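Rab GDP dissociation inhibitor alpha (Naegleria fowleri, PDB 6C87) probably binds GDP-loaded Rab GTPases and keeps them soluble, as other Rab GDP dissociation inhibitors do during membrane recycling. Local coordinates at residues K94-K97 against I98-T102; I331-Q334 against K335-G338; V354-N357 against G358-I361; S370-P373 against E374-V377; A425-I428 against V429-E433. All coordinates share one frame; numbering follows the deposited sequence.

Contact 1. Residues K94-K97 against I98-T102; sequences KLVK and ILRMT
Between K94-K97 and I98-T102 the chain runs as a single alpha helix, 94-102, in which the backbone N of I98, L99, R100 and M101 bonds to the carbonyl O of K94, L95, V96 and K97 in turn; the L99 N to L95 O bond, at 2.8 Å, is almost straight (171°). Residues one turn apart thereby come to lie on the same flank, and residue type follows flank. L95 and L99 make the apolar pair: L95 CD1 meets L99 CG at 4.0 Å, the two side chains crossing at a slant rather than running alongside. Leucines suit this flank because L89 of strand 89-90 touches both, while L95 also reaches L22 and A425. I98 is turned to two other helices, packing on V26 and L30 of 22-33 and on V429 of 422-436. V96 and R100 occupy another flank and run alongside each other in the same direction. R100 has an extended chain up to NE, and NH1 bonds to N92 OD1 while NH2 bonds to the backbone O of N227 of the second subunit, so an arginine is useful here both within the chain and across the subunit boundary. Those two bonds help fix the rotation of the guanidinium. V96 CG1 stands over one of its faces, 3.3 Å above the plane and near its margin rather than its middle, with R100 CZ 3.4 Å from V96 CG1.

Contact 2. Residues I331-Q334 against K335-G338; sequences IFPQ and KQTG
K335 follows directly on Q334 in a short, weakly bonded helical turn, and its chain extends beyond CG, carrying NZ to a salt bridge with D204. Q336 comes next and folds back on P333. Its backbone N bonds to P333 O at 2.9 Å, and its CG packs on the proline ring, 3.8 Å from P333 CB. A bend at chi2 (-70°) lets the methylenes lie on P333 while the amide turns elsewhere, giving NE2 to D192 and D189 and taking a bond from H121 at OE1. Glutamine suits this double role, greasy in its stem and polar at its end. T337 closes the turn with N bonded to Q334 O at 3.2 Å. Its OG1 is 3.3 Å from P333 O and equally far from Q334 O, either of which could take the one hydroxyl proton. G338 then leaves helical geometry with positive phi, which a residue lacking CB adopts easily. The turn thus joins strand 328-332 to strand 343-349, with helix 188-198 against P333, Q334 and K335, strand 111-121 against P333, Q336 and T337, and helix 378-384 against F332.

Contact 3. Residues V354-N357 against G358-I361; sequences VAPN and GKYI
A355 turns its single methyl toward the returning chain, where CB lies 3.9 Å from K359 CB and 4.0 Å from I361 CG1, bridging two residues that both turn toward it, K359 just before the strand and I361 within it. A small side chain suits the spot, since both larger neighbours close in on it. I361 has CG1 anti to its carbonyl carbon (chi1 -47°), which brings that branch round to A355; V354 CG2 approaches the same CG1 more loosely, at 4.4 Å. The reversal itself is a type II beta turn from P356 to K359, a reverse turn closed by K359 N bonding to P356 O at 3.0 Å. G358 takes the third position of this turn, at positive phi, where a beta carbon would be jammed against the carbonyl O of N357, so glycine fits best. N357, at the exposed corner, can remain polar. Beside the closing bond, the ring of P356 crosses the stem of K359, P356 CD lying 3.9 Å from K359 CB. Kinks in the lysine chain carry NZ off the proline to bond with S73 O. Y80 touches both P356 and K359. The turn delivers the chain into strand 360-367, where Y360 and I361 contact strand 343-349 at S349 and T348 and strand 302-315 at L315 and I314, so this strand lies between those two in the mixed sheet.

Contact 4. Residues S370-P373 against E374-V377; sequences SDNP and ENEV
S370, before the short, weakly bonded helix 373-376, meets E376, in its last position, with the glutamate reaching back and the serine presenting two donors to one oxygen. E376 OE2 receives S370 OG at 2.6 Å and S370 N at 2.7 Å, both arriving from the same face of the carboxylate and well above its plane. With CG anti to its carbonyl carbon (chi1 -67°), the glutamate lays its extended chain back along the turn toward S370. The hydroxyl of S370 also accepts from N372 N at 3.3 Å, an ST turn that bends the chain toward P373. N372 and N375 meet differently: their side chains cross with amide planes 32° apart, and N372 ND2 lies 3.5 Å from N375 CB. The N375 N and E376 N bonds to N372 O are weak, as is E376 N to P373 O. P373, whose ring locks phi near the helical value, suits the first turn, where its missing N-H costs nothing. E376 OE1 forms a salt bridge with R339 and accepts from E369 N. With backbone and hydroxyl donors on one oxygen and a guanidinium on the other, the carboxylate is probably held ionised, tying the preceding loop to the helix.

Contact 5. Residues A425-I428 against V429-E433; sequences AVDI and VDIYE
D427 and I431 form the close side of this helical segment, their side chains set at a slant one turn apart. I431 CD1 lies 3.6 Å from each of D427 OD1 and OD2. The aspartate CG is anti to its backbone N (chi1 -166°), which swings the carboxylate over toward the next turn; there OD2 accepts from K413 N, a partner that can pay for burying an acid beside an aliphatic chain. Isoleucine suits position 431 because its branches fill this flank and also touch T23 and I27 of helix 22-33, which I428 meets at V26 and I27. V429, on a neighbouring flank, places CG2 3.4 Å from A425 O and packs on I98 of helix 94-102. A425 is small, and this lets K94 and L95 of that helix come close. The solvent side is looser. The side chain of V426 is largely exposed and makes no contact with V429-E433, though K94 reaches over it, and D430 points its carboxylate to R434, one turn on, in a salt bridge. D430 OD2 is 4.7 Å from D427 OD1, and the two separate partners probably ease the proximity of like charges. Underneath run regular backbone bonds, such as V429 N to A425 O at 3.0 Å and Y432 N to I428 O at 2.9 Å, each joining a residue to the one four positions back. The pattern is that of an amphipathic alpha helix laid against two others, 22-33 and 94-102, beside the parallel, Rossmann-like sheet of the GDI fold.

In the fold
The five contacts follow one another along the chain without interleaving and fall into two groups. Contacts 1 and 5, centres 12 Å apart, touch along helices 94-102 and 422-436, and both helices rest on helix 22-33, so residues over 300 positions apart build one helical layer. Contacts 2, 3 and 4 sit at turns around the mixed sheet; of these three, contacts 2 and 4 lie nearest, with centres 15 Å apart, and strand 360-367 leads from contact 3 towards contact 4. Contacts 1 and 4, about 36 Å between centres, lie on opposite sides of the chain's centre, so the set spans much of the molecule.

Contact 1. Residues K94-K97 against I98-T102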
loop_
_atom_site.group_PDB
_atom_site.type_symbol
_atom_site.label_atom_id
_atom_site.label_comp_id
_atom_site.label_asym_id
_atom_site.label_seq_id
_atom_site.Cartn_x
_atom_site.Cartn_y
_atom_site.Cartn_z
ATOM N N LYS A 94 -2.705 -15.670 -8.505
ATOM C CA LYS A 94 -3.613 -14.534 -8.395
ATOM C C LYS A 94 -5.070 -14.979 -8.379
ATOM O O LYS A 94 -5.858 -14.515 -7.548
ATOM C CB LYS A 94 -3.378 -13.543 -9.534
ATOM C CG LYS A 94 -2.167 -12.652 -9.352
ATOM C CD LYS A 94 -2.055 -11.673 -10.509
ATOM C CE LYS A 94 -1.032 -10.594 -10.222
ATOM N NZ LYS A 94 -0.578 -9.937 -11.475
ATOM N N LEU A 95 -5.449 -15.888 -9.278
ATOM C CA LEU A 95 -6.858 -16.256 -9.361
ATOM C C LEU A 95 -7.327 -16.936 -8.082
ATOM O O LEU A 95 -8.420 -16.644 -7.580
ATOM C CB LEU A 95 -7.116 -17.141 -10.576
ATOM C CG LEU A 95 -8.589 -17.548 -10.670
ATOM C CD1 LEU A 95 -9.459 -16.314 -10.739
ATOM C CD2 LEU A 95 -8.832 -18.424 -11.881
ATOM N N VAL A 96 -6.512 -17.837 -7.537
ATOM C CA VAL A 96 -6.867 -18.485 -6.277
ATOM C C VAL A 96 -7.076 -17.441 -5.184
ATOM O O VAL A 96 -7.980 -17.567 -4.345
ATOM C CB VAL A 96 -5.787 -19.514 -5.889
ATOM C CG1 VAL A 96 -5.956 -19.956 -4.447
ATOM C CG2 VAL A 96 -5.839 -20.714 -6.825
ATOM N N LYS A 97 -6.239 -16.398 -5.165
ATOM C CA LYS A 97 -6.392 -15.359 -4.150
ATOM C C LYS A 97 -7.645 -14.522 -4.386
ATOM O O LYS A 97 -8.353 -14.176 -3.433
ATOM C CB LYS A 97 -5.142 -14.477 -4.100
ATOM C CG LYS A 97 -3.959 -15.168 -3.429
ATOM C CD LYS A 97 -2.726 -14.287 -3.336
ATOM C CE LYS A 97 -1.596 -15.033 -2.644
ATOM N NZ LYS A 97 -0.446 -14.152 -2.319
ATOM N N ILE A 98 -7.955 -14.211 -5.648
ATOM C CA ILE A 98 -9.170 -13.456 -5.939
ATOM C C ILE A 98 -10.405 -14.274 -5.583
ATOM O O ILE A 98 -11.362 -13.753 -4.998
ATOM C CB ILE A 98 -9.197 -13.034 -7.415
ATOM C CG1 ILE A 98 -7.955 -12.224 -7.773
ATOM C CG2 ILE A 98 -10.425 -12.192 -7.689
ATOM C CD1 ILE A 98 -7.865 -11.902 -9.263
ATOM N N LEU A 99 -10.403 -15.564 -5.937
ATOM C CA LEU A 99 -11.511 -16.449 -5.589
ATOM C C LEU A 99 -11.715 -16.516 -4.082
ATOM O O LEU A 99 -12.854 -16.564 -3.604
ATOM C CB LEU A 99 -11.241 -17.845 -6.143
ATOM C CG LEU A 99 -11.307 -17.982 -7.661
ATOM C CD1 LEU A 99 -10.987 -19.414 -8.092
ATOM C CD2 LEU A 99 -12.687 -17.540 -8.146
ATOM N N ARG A 100 -10.620 -16.517 -3.315
ATOM C CA ARG A 100 -10.739 -16.515 -1.863
ATOM C C ARG A 100 -11.382 -15.232 -1.357
ATOM O O ARG A 100 -12.159 -15.260 -0.397
ATOM C CB ARG A 100 -9.373 -16.722 -1.210
ATOM C CG ARG A 100 -8.923 -18.174 -1.144
ATOM C CD ARG A 100 -7.456 -18.301 -0.742
ATOM N NE ARG A 100 -6.944 -19.634 -1.038
ATOM C CZ ARG A 100 -5.656 -19.970 -1.033
ATOM N NH1 ARG A 100 -4.729 -19.060 -0.757
ATOM N NH2 ARG A 100 -5.295 -21.220 -1.318
ATOM N N MET A 101 -11.080 -14.101 -1.996
ATOM C CA MET A 101 -11.649 -12.827 -1.570
ATOM C C MET A 101 -13.170 -12.819 -1.682
ATOM O O MET A 101 -13.857 -12.217 -0.847
ATOM C CB MET A 101 -11.058 -11.699 -2.404
ATOM C CG MET A 101 -9.638 -11.341 -2.071
ATOM S SD MET A 101 -9.096 -10.105 -3.255
ATOM C CE MET A 101 -9.731 -8.630 -2.457
ATOM N N THR A 102 -13.714 -13.476 -2.708
ATOM C CA THR A 102 -15.165 -13.533 -2.852
ATOM C C THR A 102 -15.805 -14.500 -1.867
ATOM O O THR A 102 -16.990 -14.359 -1.555
ATOM C CB THR A 102 -15.557 -13.976 -4.260
ATOM O OG1 THR A 102 -15.133 -15.331 -4.453
ATOM C CG2 THR A 102 -14.914 -13.077 -5.324
#

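Contact 2. Residues I331-Q334 against K335-G338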
loop_
_atom_site.group_PDB
_atom_site.type_symbol
_atom_site.label_atom_id
_atom_site.label_comp_id
_atom_site.label_asym_id
_atom_site.label_seq_id
_atom_site.Cartn_x
_atom_site.Cartn_y
_atom_site.Cartn_z
ATOM N N ILE A 331 3.552 -28.323 -21.624
ATOM C CA ILE A 331 3.939 -27.087 -22.308
ATOM C C ILE A 331 4.785 -27.406 -23.536
ATOM O O ILE A 331 5.699 -28.238 -23.474
ATOM C CB ILE A 331 4.689 -26.140 -21.356
ATOM C CG1 ILE A 331 3.868 -25.918 -20.086
ATOM C CG2 ILE A 331 4.993 -24.815 -22.039
ATOM C CD1 ILE A 331 2.495 -25.365 -20.371
ATOM N N PHE A 332 4.477 -26.749 -24.656
ATOM C CA PHE A 332 5.238 -26.861 -25.901
ATOM C C PHE A 332 5.820 -25.494 -26.241
ATOM O O PHE A 332 5.164 -24.684 -26.913
ATOM C CB PHE A 332 4.352 -27.384 -27.032
ATOM C CG PHE A 332 3.876 -28.790 -26.821
ATOM C CD1 PHE A 332 2.824 -29.055 -25.960
ATOM C CD2 PHE A 332 4.480 -29.851 -27.476
ATOM C CE1 PHE A 332 2.381 -30.354 -25.748
ATOM C CE2 PHE A 332 4.038 -31.152 -27.269
ATOM C CZ PHE A 332 2.985 -31.401 -26.401
ATOM N N PRO A 333 7.041 -25.189 -25.793
ATOM C CA PRO A 333 7.609 -23.852 -26.043
ATOM C C PRO A 333 7.782 -23.558 -27.531
ATOM O O PRO A 333 8.134 -24.433 -28.325
ATOM C CB PRO A 333 8.957 -23.898 -25.312
ATOM C CG PRO A 333 8.812 -25.018 -24.307
ATOM C CD PRO A 333 7.924 -26.025 -24.962
ATOM N N GLN A 334 7.538 -22.300 -27.907
ATOM C CA GLN A 334 7.558 -21.954 -29.323
ATOM C C GLN A 334 8.937 -22.187 -29.938
ATOM O O GLN A 334 9.043 -22.627 -31.090
ATOM C CB GLN A 334 7.107 -20.506 -29.524
ATOM C CG GLN A 334 8.035 -19.440 -28.983
ATOM C CD GLN A 334 7.345 -18.097 -28.825
ATOM O OE1 GLN A 334 7.616 -17.153 -29.572
ATOM N NE2 GLN A 334 6.492 -17.987 -27.813
ATOM N N LYS A 335 10.007 -21.916 -29.187
ATOM C CA LYS A 335 11.341 -22.142 -29.739
ATOM C C LYS A 335 11.689 -23.620 -29.853
ATOM O O LYS A 335 12.676 -23.953 -30.513
ATOM C CB LYS A 335 12.400 -21.387 -28.929
ATOM C CG LYS A 335 12.468 -19.912 -29.312
ATOM C CD LYS A 335 13.201 -19.060 -28.296
ATOM C CE LYS A 335 13.219 -17.601 -28.754
ATOM N NZ LYS A 335 13.963 -16.697 -27.826
ATOM N N GLN A 336 10.919 -24.511 -29.231
ATOM C CA GLN A 336 11.130 -25.941 -29.403
ATOM C C GLN A 336 10.341 -26.529 -30.569
ATOM O O GLN A 336 10.592 -27.677 -30.947
ATOM C CB GLN A 336 10.742 -26.686 -28.114
ATOM C CG GLN A 336 11.512 -26.237 -26.888
ATOM C CD GLN A 336 12.965 -26.660 -26.948
ATOM O OE1 GLN A 336 13.302 -27.674 -27.564
ATOM N NE2 GLN A 336 13.844 -25.867 -26.337
ATOM N N THR A 337 9.438 -25.761 -31.176
ATOM C CA THR A 337 8.545 -26.262 -32.216
ATOM C C THR A 337 8.626 -25.487 -33.523
ATOM O O THR A 337 7.860 -25.790 -34.445
ATOM C CB THR A 337 7.088 -26.255 -31.729
ATOM O OG1 THR A 337 6.747 -24.950 -31.240
ATOM C CG2 THR A 337 6.875 -27.273 -30.642
ATOM N N GLY A 338 9.516 -24.501 -33.626
ATOM C CA GLY A 338 9.630 -23.666 -34.813
ATOM C C GLY A 338 8.457 -22.734 -35.038
ATOM O O GLY A 338 8.072 -22.503 -36.190
#

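Contact 3. Residues V354-N357 against G358-I361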
loop_
_atom_site.group_PDB
_atom_site.type_symbol
_atom_site.label_atom_id
_atom_site.label_comp_id
_atom_site.label_asym_id
_atom_site.label_seq_id
_atom_site.Cartn_x
_atom_site.Cartn_y
_atom_site.Cartn_z
ATOM N N VAL A 354 -14.543 -35.284 -14.857
ATOM C CA VAL A 354 -14.909 -34.663 -16.124
ATOM C C VAL A 354 -15.060 -35.676 -17.255
ATOM O O VAL A 354 -15.490 -35.293 -18.356
ATOM C CB VAL A 354 -13.918 -33.545 -16.509
ATOM C CG1 VAL A 354 -13.899 -32.487 -15.404
ATOM C CG2 VAL A 354 -12.508 -34.112 -16.736
ATOM N N ALA A 355 -14.729 -36.944 -17.026
ATOM C CA ALA A 355 -14.836 -37.972 -18.049
ATOM C C ALA A 355 -15.186 -39.280 -17.370
ATOM O O ALA A 355 -14.889 -39.464 -16.183
ATOM C CB ALA A 355 -13.531 -38.109 -18.841
ATOM N N PRO A 356 -15.772 -40.230 -18.097
ATOM C CA PRO A 356 -16.064 -41.540 -17.507
ATOM C C PRO A 356 -14.785 -42.245 -17.089
ATOM O O PRO A 356 -13.672 -41.837 -17.422
ATOM C CB PRO A 356 -16.772 -42.313 -18.630
ATOM C CG PRO A 356 -17.137 -41.311 -19.654
ATOM C CD PRO A 356 -16.242 -40.124 -19.487
ATOM N N ASN A 357 -14.963 -43.320 -16.323
ATOM C CA ASN A 357 -13.829 -44.127 -15.893
ATOM C C ASN A 357 -13.103 -44.712 -17.094
ATOM O O ASN A 357 -13.716 -45.345 -17.962
ATOM C CB ASN A 357 -14.298 -45.245 -14.973
ATOM C CG ASN A 357 -13.914 -45.014 -13.536
ATOM O OD1 ASN A 357 -12.823 -44.522 -13.242
ATOM N ND2 ASN A 357 -14.795 -45.404 -12.622
ATOM N N GLY A 358 -11.789 -44.506 -17.133
ATOM C CA GLY A 358 -10.962 -44.953 -18.233
ATOM C C GLY A 358 -10.843 -43.975 -19.379
ATOM O O GLY A 358 -10.151 -44.278 -20.363
ATOM N N LYS A 359 -11.462 -42.803 -19.275
ATOM C CA LYS A 359 -11.415 -41.808 -20.332
ATOM C C LYS A 359 -10.607 -40.598 -19.885
ATOM O O LYS A 359 -10.564 -40.248 -18.701
ATOM C CB LYS A 359 -12.823 -41.377 -20.764
ATOM C CG LYS A 359 -13.612 -42.444 -21.529
ATOM C CD LYS A 359 -12.933 -42.760 -22.871
ATOM C CE LYS A 359 -13.898 -43.344 -23.911
ATOM N NZ LYS A 359 -14.463 -44.680 -23.549
ATOM N N TYR A 360 -9.957 -39.974 -20.855
ATOM C CA TYR A 360 -9.111 -38.815 -20.635
ATOM C C TYR A 360 -9.517 -37.732 -21.624
ATOM O O TYR A 360 -9.837 -38.024 -22.782
ATOM C CB TYR A 360 -7.615 -39.172 -20.814
ATOM C CG TYR A 360 -7.121 -40.351 -19.976
ATOM C CD1 TYR A 360 -7.479 -41.661 -20.303
ATOM C CD2 TYR A 360 -6.271 -40.160 -18.878
ATOM C CE1 TYR A 360 -7.038 -42.741 -19.555
ATOM C CE2 TYR A 360 -5.816 -41.250 -18.120
ATOM C CZ TYR A 360 -6.207 -42.538 -18.476
ATOM O OH TYR A 360 -5.780 -43.635 -17.760
ATOM N N ILE A 361 -9.531 -36.488 -21.158
ATOM C CA ILE A 361 -9.750 -35.322 -22.003
ATOM C C ILE A 361 -8.410 -34.618 -22.137
ATOM O O ILE A 361 -7.831 -34.179 -21.135
ATOM C CB ILE A 361 -10.790 -34.357 -21.417
ATOM C CG1 ILE A 361 -12.050 -35.086 -20.952
ATOM C CG2 ILE A 361 -11.124 -33.295 -22.449
ATOM C CD1 ILE A 361 -12.757 -35.860 -22.037
#

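Contact 4. Residues S370-P373 against E374-V377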
loop_
_atom_site.group_PDB
_atom_site.type_symbol
_atom_site.label_atom_id
_atom_site.label_comp_id
_atom_site.label_asym_id
_atom_site.label_seq_id
_atom_site.Cartn_x
_atom_site.Cartn_y
_atom_site.Cartn_z
ATOM N N SER A 370 -1.506 -19.654 -39.097
ATOM C CA SER A 370 -1.534 -19.991 -40.515
ATOM C C SER A 370 -2.964 -20.233 -40.992
ATOM O O SER A 370 -3.936 -20.099 -40.239
ATOM C CB SER A 370 -0.664 -21.223 -40.788
ATOM O OG SER A 370 -1.286 -22.407 -40.320
ATOM N N ASP A 371 -3.070 -20.625 -42.266
ATOM C CA ASP A 371 -4.333 -20.956 -42.915
ATOM C C ASP A 371 -4.802 -22.377 -42.624
ATOM O O ASP A 371 -5.944 -22.712 -42.956
ATOM C CB ASP A 371 -4.205 -20.769 -44.428
ATOM C CG ASP A 371 -3.019 -21.533 -45.012
ATOM O OD1 ASP A 371 -1.881 -21.320 -44.535
ATOM O OD2 ASP A 371 -3.221 -22.347 -45.941
ATOM N N ASN A 372 -3.955 -23.220 -42.026
ATOM C CA ASN A 372 -4.316 -24.588 -41.666
ATOM C C ASN A 372 -4.095 -24.744 -40.164
ATOM O O ASN A 372 -3.066 -25.281 -39.726
ATOM C CB ASN A 372 -3.512 -25.612 -42.465
ATOM C CG ASN A 372 -4.069 -27.015 -42.337
ATOM O OD1 ASN A 372 -4.983 -27.267 -41.549
ATOM N ND2 ASN A 372 -3.516 -27.941 -43.111
ATOM N N PRO A 373 -5.047 -24.290 -39.345
ATOM C CA PRO A 373 -4.838 -24.334 -37.886
ATOM C C PRO A 373 -4.642 -25.734 -37.338
ATOM O O PRO A 373 -3.812 -25.931 -36.442
ATOM C CB PRO A 373 -6.113 -23.683 -37.333
ATOM C CG PRO A 373 -6.685 -22.906 -38.486
ATOM C CD PRO A 373 -6.336 -23.681 -39.709
ATOM N N GLU A 374 -5.374 -26.720 -37.866
ATOM C CA GLU A 374 -5.257 -28.086 -37.363
ATOM C C GLU A 374 -3.840 -28.620 -37.519
ATOM O O GLU A 374 -3.331 -29.330 -36.643
ATOM C CB GLU A 374 -6.238 -28.987 -38.106
ATOM C CG GLU A 374 -7.562 -29.169 -37.425
ATOM C CD GLU A 374 -8.438 -30.177 -38.134
ATOM O OE1 GLU A 374 -8.248 -31.397 -37.920
ATOM O OE2 GLU A 374 -9.328 -29.741 -38.899
ATOM N N ASN A 375 -3.186 -28.294 -38.629
ATOM C CA ASN A 375 -1.841 -28.795 -38.864
ATOM C C ASN A 375 -0.828 -28.161 -37.921
ATOM O O ASN A 375 0.228 -28.754 -37.668
ATOM C CB ASN A 375 -1.454 -28.576 -40.329
ATOM C CG ASN A 375 -0.089 -29.129 -40.658
ATOM O OD1 ASN A 375 0.876 -28.382 -40.816
ATOM N ND2 ASN A 375 0.000 -30.452 -40.766
ATOM N N GLU A 376 -1.118 -26.962 -37.407
ATOM C CA GLU A 376 -0.186 -26.323 -36.484
ATOM C C GLU A 376 -0.028 -27.126 -35.194
ATOM O O GLU A 376 1.042 -27.091 -34.582
ATOM C CB GLU A 376 -0.627 -24.889 -36.179
ATOM C CG GLU A 376 -0.556 -23.940 -37.367
ATOM C CD GLU A 376 -1.116 -22.546 -37.059
ATOM O OE1 GLU A 376 -0.762 -21.960 -36.011
ATOM O OE2 GLU A 376 -1.929 -22.039 -37.868
ATOM N N VAL A 377 -1.067 -27.853 -34.766
ATOM C CA VAL A 377 -0.995 -28.659 -33.548
ATOM C C VAL A 377 -0.734 -30.131 -33.846
ATOM O O VAL A 377 -0.822 -30.964 -32.937
ATOM C CB VAL A 377 -2.266 -28.513 -32.683
ATOM C CG1 VAL A 377 -2.469 -27.068 -32.246
ATOM C CG2 VAL A 377 -3.490 -29.045 -33.416
#

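Contact 5. Residues A425-I428 against V429-E433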
loop_
_atom_site.group_PDB
_atom_site.type_symbol
_atom_site.label_atom_id
_atom_site.label_comp_id
_atom_site.label_asym_id
_atom_site.label_seq_id
_atom_site.Cartn_x
_atom_site.Cartn_y
_atom_site.Cartn_z
ATOM N N ALA A 425 -6.559 -13.759 -14.670
ATOM C CA ALA A 425 -6.548 -13.028 -13.401
ATOM C C ALA A 425 -6.049 -11.599 -13.579
ATOM O O ALA A 425 -6.579 -10.668 -12.955
ATOM C CB ALA A 425 -5.694 -13.765 -12.369
ATOM N N VAL A 426 -5.026 -11.406 -14.419
ATOM C CA VAL A 426 -4.544 -10.057 -14.711
ATOM C C VAL A 426 -5.656 -9.223 -15.345
ATOM O O VAL A 426 -5.808 -8.031 -15.045
ATOM C CB VAL A 426 -3.280 -10.119 -15.597
ATOM C CG1 VAL A 426 -2.938 -8.762 -16.167
ATOM C CG2 VAL A 426 -2.095 -10.647 -14.793
ATOM N N ASP A 427 -6.462 -9.838 -16.221
ATOM C CA ASP A 427 -7.588 -9.119 -16.815
ATOM C C ASP A 427 -8.637 -8.747 -15.767
ATOM O O ASP A 427 -9.179 -7.636 -15.799
ATOM C CB ASP A 427 -8.223 -9.950 -17.929
ATOM C CG ASP A 427 -9.157 -9.133 -18.806
ATOM O OD1 ASP A 427 -8.936 -7.909 -18.920
ATOM O OD2 ASP A 427 -10.106 -9.708 -19.385
ATOM N N ILE A 428 -8.934 -9.655 -14.829
ATOM C CA ILE A 428 -9.918 -9.357 -13.785
ATOM C C ILE A 428 -9.454 -8.186 -12.931
ATOM O O ILE A 428 -10.214 -7.243 -12.670
ATOM C CB ILE A 428 -10.178 -10.598 -12.914
ATOM C CG1 ILE A 428 -10.986 -11.647 -13.679
ATOM C CG2 ILE A 428 -10.865 -10.191 -11.627
ATOM C CD1 ILE A 428 -10.977 -13.011 -13.014
ATOM N N VAL A 429 -8.195 -8.234 -12.478
ATOM C CA VAL A 429 -7.644 -7.165 -11.649
ATOM C C VAL A 429 -7.683 -5.844 -12.393
ATOM O O VAL A 429 -8.047 -4.803 -11.827
ATOM C CB VAL A 429 -6.207 -7.501 -11.220
ATOM C CG1 VAL A 429 -5.560 -6.272 -10.585
ATOM C CG2 VAL A 429 -6.204 -8.682 -10.264
ATOM N N ASP A 430 -7.292 -5.861 -13.666
ATOM C CA ASP A 430 -7.299 -4.636 -14.446
ATOM C C ASP A 430 -8.715 -4.092 -14.584
ATOM O O ASP A 430 -8.951 -2.893 -14.392
ATOM C CB ASP A 430 -6.651 -4.876 -15.805
ATOM C CG ASP A 430 -6.627 -3.633 -16.651
ATOM O OD1 ASP A 430 -6.121 -2.595 -16.156
ATOM O OD2 ASP A 430 -7.078 -3.704 -17.812
ATOM N N ILE A 431 -9.673 -4.966 -14.909
ATOM C CA ILE A 431 -11.070 -4.545 -15.030
ATOM C C ILE A 431 -11.564 -3.933 -13.723
ATOM O O ILE A 431 -12.209 -2.876 -13.715
ATOM C CB ILE A 431 -11.950 -5.733 -15.459
ATOM C CG1 ILE A 431 -11.650 -6.129 -16.909
ATOM C CG2 ILE A 431 -13.429 -5.406 -15.275
ATOM C CD1 ILE A 431 -12.097 -7.548 -17.254
ATOM N N TYR A 432 -11.263 -4.583 -12.599
ATOM C CA TYR A 432 -11.746 -4.078 -11.318
ATOM C C TYR A 432 -11.090 -2.750 -10.969
ATOM O O TYR A 432 -11.739 -1.861 -10.401
ATOM C CB TYR A 432 -11.516 -5.112 -10.211
ATOM C CG TYR A 432 -12.344 -4.838 -8.980
ATOM C CD1 TYR A 432 -13.714 -5.066 -8.982
ATOM C CD2 TYR A 432 -11.759 -4.352 -7.811
ATOM C CE1 TYR A 432 -14.485 -4.814 -7.857
ATOM C CE2 TYR A 432 -12.522 -4.094 -6.676
ATOM C CZ TYR A 432 -13.887 -4.327 -6.707
ATOM O OH TYR A 432 -14.662 -4.076 -5.594
ATOM N N GLU A 433 -9.812 -2.586 -11.312
ATOM C CA GLU A 433 -9.156 -1.300 -11.089
ATOM C C GLU A 433 -9.771 -0.212 -11.963
ATOM O O GLU A 433 -9.953 0.928 -11.514
ATOM C CB GLU A 433 -7.663 -1.420 -11.372
ATOM C CG GLU A 433 -6.874 -2.101 -10.286
ATOM C CD GLU A 433 -5.431 -2.266 -10.681
ATOM O OE1 GLU A 433 -5.144 -2.093 -11.886
ATOM O OE2 GLU A 433 -4.592 -2.566 -9.803
#